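Local coordinates for malate synthase (Haloferax volcanii, PDB 3OYZ), which catalyses the magnesium-dependent Claisen condensation of acetyl-CoA with glyoxylate, and hydrolysis of the resulting malyl-CoA, to give malate in the glyoxylate cycle, at residues A[35-47]-A[262-274]. Residues are numbered along the deposited sequence; the frame is centred on the assembly and turned at random.
Sequences AGLRGMQAPDVWV and GQVVEANTSPLPP
Gln41 and Val265 bring the two backbones together, their CA atoms 5.1 Å apart, where the short 3-10 segment 40-41 sits against helix 261-269; Pro43 then passes Val264 at 6.0 Å between CA atoms. The carbonyl of Met40 faces the helix and meets the CA-H of Val265 in a weak C-H...O contact. How one amide can pin a loop to a helix is illustrated by Asn268. Its ND2 gives a nearly straight bond to Met40 O (2.9 Å, 168°) and a more bent one to Ala42 O (3.0 Å). Both acceptors lie in the amide plane, yet ND2 stands above each carbonyl plane. In this TIM barrel the loop leads from helix 29-36 into strand 45-49, and the helix follows strand 255-258, the last of the eight; the contact ties the lead-in to the second barrel strand to the helix that follows the eighth. Thr13, at the start of the first strand, bonds to Asn268 OD1, which, with the two ND2 bonds, probably fixes the amide's rotation. Shortening Asn268 to an alanine is likely to leave Met40 O without its amide donor and to let the loop drift from the helix. The flanking contacts are mostly carbon to carbon. Val264 presses CG1 against Gln41 O, a methyl on a carbonyl oxygen, and 4.1 Å from Pro43 CB, because chi1 (176°) carries that methyl away from the backbone N. Met40, bent at chi2, lays SD 3.9 Å from Asn268 CB and meets Leu272 tip to tip, CE to CD1 at 3.8 Å. Asp44 turns its carboxylate to Arg8 and Arg12, and to Arg409 of a neighbouring subunit.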
ATOM      1  N   ALA A  35      -2.640 -14.936  34.405  1.00 42.96           N
ATOM      2  CA  ALA A  35      -2.966 -16.355  34.299  1.00 43.36           C
ATOM      3  C   ALA A  35      -4.278 -16.798  34.895  1.00 46.31           C
ATOM      4  O   ALA A  35      -4.729 -17.884  34.523  1.00 45.60           O
ATOM      5  CB  ALA A  35      -1.883 -17.216  34.854  1.00 43.75           C
ATOM      6  N   GLY A  36      -4.871 -15.982  35.783  1.00 48.69           N
ATOM      7  CA  GLY A  36      -6.187 -16.316  36.380  1.00 48.33           C
ATOM      8  C   GLY A  36      -7.389 -15.733  35.662  1.00 50.56           C
ATOM      9  O   GLY A  36      -8.543 -16.117  35.920  1.00 49.70           O
ATOM     10  N   LEU A  37      -7.141 -14.894  34.647  1.00 50.06           N
ATOM     11  CA  LEU A  37      -8.238 -14.303  33.874  1.00 47.23           C
ATOM     12  C   LEU A  37      -9.100 -15.344  33.176  1.00 46.86           C
ATOM     13  O   LEU A  37      -8.551 -16.343  32.722  1.00 46.35           O
ATOM     14  CB  LEU A  37      -7.640 -13.310  32.873  1.00 47.49           C
ATOM     15  CG  LEU A  37      -6.957 -12.052  33.397  1.00 47.06           C
ATOM     16  CD1 LEU A  37      -6.307 -11.245  32.248  1.00 47.22           C
ATOM     17  CD2 LEU A  37      -7.968 -11.152  34.147  1.00 44.98           C
ATOM     18  N   ARG A  38     -10.406 -15.113  32.986  1.00 46.67           N
ATOM     19  CA  ARG A  38     -11.361 -16.082  32.423  1.00 46.45           C
ATOM     20  C   ARG A  38     -12.483 -15.384  31.662  1.00 46.18           C
ATOM     21  O   ARG A  38     -12.746 -14.216  31.884  1.00 47.54           O
ATOM     22  CB  ARG A  38     -12.045 -16.925  33.527  1.00 46.67           C
ATOM     23  CG  ARG A  38     -11.095 -17.775  34.382  1.00 46.07           C
ATOM     24  CD  ARG A  38     -10.646 -19.135  33.737  1.00 45.83           C
ATOM     25  NE  ARG A  38      -9.650 -19.837  34.570  1.00 45.69           N
ATOM     26  CZ  ARG A  38      -8.362 -19.546  34.756  1.00 52.30           C
ATOM     27  NH1 ARG A  38      -7.707 -18.618  34.059  1.00 49.09           N
ATOM     28  NH2 ARG A  38      -7.646 -20.287  35.600  1.00 46.16           N
ATOM     29  N   GLY A  39     -13.205 -16.117  30.838  1.00 45.43           N
ATOM     30  CA  GLY A  39     -14.266 -15.532  30.018  1.00 48.88           C
ATOM     31  C   GLY A  39     -13.775 -14.380  29.125  1.00 49.97           C
ATOM     32  O   GLY A  39     -12.719 -14.446  28.490  1.00 47.55           O
ATOM     33  N   MET A  40     -14.544 -13.301  29.091  1.00 48.37           N
ATOM     34  CA  MET A  40     -14.324 -12.234  28.150  1.00 49.18           C
ATOM     35  C   MET A  40     -13.115 -11.467  28.602  1.00 47.69           C
ATOM     36  O   MET A  40     -12.541 -10.702  27.818  1.00 45.72           O
ATOM     37  CB  MET A  40     -15.551 -11.333  28.044  1.00 49.67           C
ATOM     38  CG  MET A  40     -16.562 -11.945  27.122  1.00 57.22           C
ATOM     39  SD  MET A  40     -16.150 -11.980  25.355  1.00 66.10           S
ATOM     40  CE  MET A  40     -17.737 -12.527  24.711  1.00 65.22           C
ATOM     41  N   GLN A  41     -12.703 -11.740  29.836  1.00 43.90           N
ATOM     42  CA  GLN A  41     -11.554 -11.061  30.388  1.00 44.59           C
ATOM     43  C   GLN A  41     -10.264 -11.754  29.941  1.00 43.45           C
ATOM     44  O   GLN A  41      -9.192 -11.212  30.188  1.00 44.15           O
ATOM     45  CB  GLN A  41     -11.577 -11.092  31.929  1.00 44.92           C
ATOM     46  CG  GLN A  41     -12.287  -9.894  32.591  1.00 48.82           C
ATOM     47  CD  GLN A  41     -12.559 -10.205  34.052  1.00 57.50           C
ATOM     48  OE1 GLN A  41     -13.633 -10.695  34.335  1.00 67.09           O
ATOM     49  NE2 GLN A  41     -11.583 -10.075  34.946  1.00 56.31           N
ATOM     50  N   ALA A  42     -10.362 -12.982  29.413  1.00 42.60           N
ATOM     51  CA  ALA A  42      -9.139 -13.755  29.119  1.00 41.90           C
ATOM     52  C   ALA A  42      -8.834 -13.688  27.612  1.00 40.81           C
ATOM     53  O   ALA A  42      -9.746 -13.771  26.809  1.00 39.49           O
ATOM     54  CB  ALA A  42      -9.291 -15.182  29.531  1.00 41.65           C
ATOM     55  N   PRO A  43      -7.552 -13.573  27.255  1.00 40.79           N
ATOM     56  CA  PRO A  43      -7.233 -13.361  25.815  1.00 39.66           C
ATOM     57  C   PRO A  43      -7.231 -14.651  25.021  1.00 38.34           C
ATOM     58  O   PRO A  43      -6.949 -15.706  25.584  1.00 38.75           O
ATOM     59  CB  PRO A  43      -5.897 -12.611  25.882  1.00 38.63           C
ATOM     60  CG  PRO A  43      -5.204 -13.208  27.095  1.00 42.57           C
ATOM     61  CD  PRO A  43      -6.385 -13.356  28.127  1.00 41.04           C
ATOM     62  N   ASP A  44      -7.530 -14.631  23.714  1.00 39.58           N
ATOM     63  CA  ASP A  44      -7.292 -15.829  22.893  1.00 37.82           C
ATOM     64  C   ASP A  44      -5.821 -16.265  22.942  1.00 35.60           C
ATOM     65  O   ASP A  44      -5.492 -17.448  22.936  1.00 36.98           O
ATOM     66  CB  ASP A  44      -7.704 -15.522  21.450  1.00 39.02           C
ATOM     67  CG  ASP A  44      -9.184 -15.430  21.299  1.00 42.70           C
ATOM     68  OD1 ASP A  44      -9.889 -16.137  22.069  1.00 42.12           O
ATOM     69  OD2 ASP A  44      -9.645 -14.665  20.422  1.00 40.93           O
ATOM     70  N   VAL A  45      -4.900 -15.326  23.046  1.00 36.26           N
ATOM     71  CA  VAL A  45      -3.467 -15.654  23.042  1.00 34.49           C
ATOM     72  C   VAL A  45      -2.869 -14.805  24.108  1.00 33.72           C
ATOM     73  O   VAL A  45      -2.981 -13.590  24.108  1.00 35.27           O
ATOM     74  CB  VAL A  45      -2.743 -15.409  21.618  1.00 33.51           C
ATOM     75  CG1 VAL A  45      -1.281 -15.458  21.809  1.00 33.72           C
ATOM     76  CG2 VAL A  45      -3.052 -16.559  20.748  1.00 31.85           C
ATOM     77  N   TRP A  46      -2.182 -15.463  25.035  1.00 34.58           N
ATOM     78  CA  TRP A  46      -1.585 -14.727  26.104  1.00 34.50           C
ATOM     79  C   TRP A  46      -0.078 -14.805  25.946  1.00 29.92           C
ATOM     80  O   TRP A  46       0.451 -15.880  25.738  1.00 34.08           O
ATOM     81  CB  TRP A  46      -2.005 -15.371  27.466  1.00 33.71           C
ATOM     82  CG  TRP A  46      -1.310 -14.666  28.612  1.00 37.53           C
ATOM     83  CD1 TRP A  46      -1.098 -13.325  28.748  1.00 40.96           C
ATOM     84  CD2 TRP A  46      -0.699 -15.279  29.753  1.00 36.28           C
ATOM     85  NE1 TRP A  46      -0.387 -13.067  29.903  1.00 40.13           N
ATOM     86  CE2 TRP A  46      -0.100 -14.260  30.507  1.00 36.72           C
ATOM     87  CE3 TRP A  46      -0.616 -16.614  30.215  1.00 36.93           C
ATOM     88  CZ2 TRP A  46       0.517 -14.501  31.763  1.00 37.97           C
ATOM     89  CZ3 TRP A  46       0.117 -16.869  31.407  1.00 38.53           C
ATOM     90  CH2 TRP A  46       0.651 -15.810  32.160  1.00 38.41           C
ATOM     91  N   VAL A  47       0.604 -13.684  26.054  1.00 33.62           N
ATOM     92  CA  VAL A  47       2.042 -13.617  25.800  1.00 35.08           C
ATOM     93  C   VAL A  47       2.836 -13.160  27.020  1.00 35.51           C
ATOM     94  O   VAL A  47       3.058 -11.962  27.234  1.00 34.90           O
ATOM     95  CB  VAL A  47       2.259 -12.645  24.576  1.00 36.00           C
ATOM     96  CG1 VAL A  47       3.711 -12.617  24.142  1.00 33.29           C
ATOM     97  CG2 VAL A  47       1.375 -13.142  23.443  1.00 33.03           C
ATOM     98  N   GLY A 262      -8.349  -4.306  30.562  1.00 41.58           N
ATOM     99  CA  GLY A 262      -9.488  -3.587  29.946  1.00 41.63           C
ATOM    100  C   GLY A 262      -9.465  -3.648  28.406  1.00 39.89           C
ATOM    101  O   GLY A 262     -10.512  -3.899  27.756  1.00 41.20           O
ATOM    102  N   GLN A 263      -8.265  -3.540  27.824  1.00 39.23           N
ATOM    103  CA  GLN A 263      -8.164  -3.760  26.357  1.00 39.26           C
ATOM    104  C   GLN A 263      -8.554  -5.178  25.944  1.00 38.77           C
ATOM    105  O   GLN A 263      -9.288  -5.375  24.962  1.00 40.51           O
ATOM    106  CB  GLN A 263      -6.817  -3.301  25.797  1.00 38.15           C
ATOM    107  CG  GLN A 263      -6.673  -1.788  25.738  1.00 38.96           C
ATOM    108  CD  GLN A 263      -5.377  -1.372  25.016  1.00 39.45           C
ATOM    109  OE1 GLN A 263      -4.462  -2.168  24.969  1.00 39.02           O
ATOM    110  NE2 GLN A 263      -5.251  -0.137  24.572  1.00 37.43           N
ATOM    111  N   VAL A 264      -8.198  -6.167  26.756  1.00 37.50           N
ATOM    112  CA  VAL A 264      -8.618  -7.525  26.460  1.00 39.65           C
ATOM    113  C   VAL A 264     -10.138  -7.644  26.260  1.00 40.65           C
ATOM    114  O   VAL A 264     -10.680  -8.212  25.280  1.00 40.36           O
ATOM    115  CB  VAL A 264      -8.107  -8.516  27.527  1.00 38.20           C
ATOM    116  CG1 VAL A 264      -8.654  -9.882  27.199  1.00 38.71           C
ATOM    117  CG2 VAL A 264      -6.612  -8.632  27.437  1.00 40.30           C
ATOM    118  N   VAL A 265     -10.871  -7.062  27.217  1.00 42.66           N
ATOM    119  CA  VAL A 265     -12.328  -7.191  27.160  1.00 41.32           C
ATOM    120  C   VAL A 265     -12.812  -6.482  25.914  1.00 39.46           C
ATOM    121  O   VAL A 265     -13.620  -7.020  25.185  1.00 41.85           O
ATOM    122  CB  VAL A 265     -13.062  -6.564  28.397  1.00 43.91           C
ATOM    123  CG1 VAL A 265     -14.604  -6.611  28.159  1.00 44.49           C
ATOM    124  CG2 VAL A 265     -12.674  -7.316  29.686  1.00 40.99           C
ATOM    125  N   GLU A 266     -12.416  -5.235  25.691  1.00 40.42           N
ATOM    126  CA  GLU A 266     -12.883  -4.518  24.482  1.00 40.99           C
ATOM    127  C   GLU A 266     -12.567  -5.265  23.169  1.00 39.83           C
ATOM    128  O   GLU A 266     -13.411  -5.480  22.292  1.00 39.03           O
ATOM    129  CB  GLU A 266     -12.214  -3.143  24.430  1.00 42.12           C
ATOM    130  CG  GLU A 266     -12.801  -2.174  25.452  1.00 50.76           C
ATOM    131  CD  GLU A 266     -14.183  -1.627  25.045  1.00 60.50           C
ATOM    132  OE1 GLU A 266     -14.486  -1.515  23.836  1.00 62.47           O
ATOM    133  OE2 GLU A 266     -15.008  -1.324  25.927  1.00 59.95           O
ATOM    134  N   ALA A 267     -11.339  -5.769  23.082  1.00 37.94           N
ATOM    135  CA  ALA A 267     -10.907  -6.383  21.832  1.00 38.72           C
ATOM    136  C   ALA A 267     -11.558  -7.750  21.686  1.00 37.50           C
ATOM    137  O   ALA A 267     -11.743  -8.217  20.573  1.00 40.16           O
ATOM    138  CB  ALA A 267      -9.347  -6.496  21.803  1.00 36.90           C
ATOM    139  N   ASN A 268     -11.955  -8.416  22.764  1.00 39.30           N
ATOM    140  CA  ASN A 268     -12.725  -9.685  22.643  1.00 38.07           C
ATOM    141  C   ASN A 268     -14.141  -9.521  22.115  1.00 38.43           C
ATOM    142  O   ASN A 268     -14.710 -10.417  21.457  1.00 39.23           O
ATOM    143  CB  ASN A 268     -12.781 -10.460  23.969  1.00 40.18           C
ATOM    144  CG  ASN A 268     -11.632 -11.418  24.152  1.00 42.06           C
ATOM    145  OD1 ASN A 268     -11.063 -11.926  23.171  1.00 41.94           O
ATOM    146  ND2 ASN A 268     -11.240 -11.637  25.415  1.00 41.71           N
ATOM    147  N   THR A 269     -14.701  -8.348  22.349  1.00 39.11           N
ATOM    148  CA  THR A 269     -16.095  -8.079  21.978  1.00 43.35           C
ATOM    149  C   THR A 269     -16.221  -7.406  20.632  1.00 42.34           C
ATOM    150  O   THR A 269     -17.160  -7.651  19.879  1.00 44.56           O
ATOM    151  CB  THR A 269     -16.737  -7.003  22.941  1.00 44.38           C
ATOM    152  OG1 THR A 269     -16.277  -7.206  24.278  1.00 52.16           O
ATOM    153  CG2 THR A 269     -18.224  -7.079  22.910  1.00 49.74           C
ATOM    154  N   SER A 270     -15.278  -6.528  20.327  1.00 44.03           N
ATOM    155  CA  SER A 270     -15.371  -5.750  19.102  1.00 45.21           C
ATOM    156  C   SER A 270     -15.649  -6.517  17.803  1.00 44.05           C
ATOM    157  O   SER A 270     -16.488  -6.045  17.053  1.00 44.36           O
ATOM    158  CB  SER A 270     -14.137  -4.872  18.896  1.00 44.58           C
ATOM    159  OG  SER A 270     -14.105  -4.531  17.509  1.00 51.73           O
ATOM    160  N   PRO A 271     -14.997  -7.664  17.513  1.00 43.70           N
ATOM    161  CA  PRO A 271     -15.323  -8.197  16.189  1.00 44.25           C
ATOM    162  C   PRO A 271     -16.523  -9.141  16.135  1.00 46.01           C
ATOM    163  O   PRO A 271     -16.870  -9.622  15.057  1.00 45.41           O
ATOM    164  CB  PRO A 271     -14.070  -9.023  15.850  1.00 46.80           C
ATOM    165  CG  PRO A 271     -13.574  -9.505  17.197  1.00 43.51           C
ATOM    166  CD  PRO A 271     -13.744  -8.260  18.024  1.00 45.19           C
ATOM    167  N   LEU A 272     -17.110  -9.428  17.295  1.00 46.77           N
ATOM    168  CA  LEU A 272     -18.369 -10.150  17.427  1.00 48.55           C
ATOM    169  C   LEU A 272     -19.508  -9.347  16.802  1.00 48.11           C
ATOM    170  O   LEU A 272     -19.635  -8.146  16.999  1.00 48.47           O
ATOM    171  CB  LEU A 272     -18.611 -10.512  18.897  1.00 46.79           C
ATOM    172  CG  LEU A 272     -17.536 -11.400  19.545  1.00 48.15           C
ATOM    173  CD1 LEU A 272     -17.921 -11.727  20.961  1.00 49.55           C
ATOM    174  CD2 LEU A 272     -17.198 -12.694  18.814  1.00 52.20           C
ATOM    175  N   PRO A 273     -20.333  -9.987  15.973  1.00 50.13           N
ATOM    176  CA  PRO A 273     -21.412  -9.179  15.414  1.00 51.25           C
ATOM    177  C   PRO A 273     -22.439  -8.706  16.471  1.00 53.40           C
ATOM    178  O   PRO A 273     -22.510  -9.262  17.559  1.00 51.80           O
ATOM    179  CB  PRO A 273     -22.018 -10.095  14.344  1.00 51.96           C
ATOM    180  CG  PRO A 273     -21.572 -11.490  14.672  1.00 50.05           C
ATOM    181  CD  PRO A 273     -20.375 -11.407  15.572  1.00 50.72           C
ATOM    182  N   PRO A 274     -23.201  -7.639  16.207  1.00 55.64           N
ATOM    183  CA  PRO A 274     -24.090  -7.163  17.264  1.00 57.66           C
ATOM    184  C   PRO A 274     -25.322  -8.050  17.598  1.00 59.57           C
ATOM    185  O   PRO A 274     -25.745  -8.923  16.812  1.00 57.34           O
ATOM    186  CB  PRO A 274     -24.526  -5.780  16.745  1.00 58.54           C
ATOM    187  CG  PRO A 274     -23.476  -5.416  15.689  1.00 58.54           C
ATOM    188  CD  PRO A 274     -23.281  -6.753  15.033  1.00 56.54           C
TER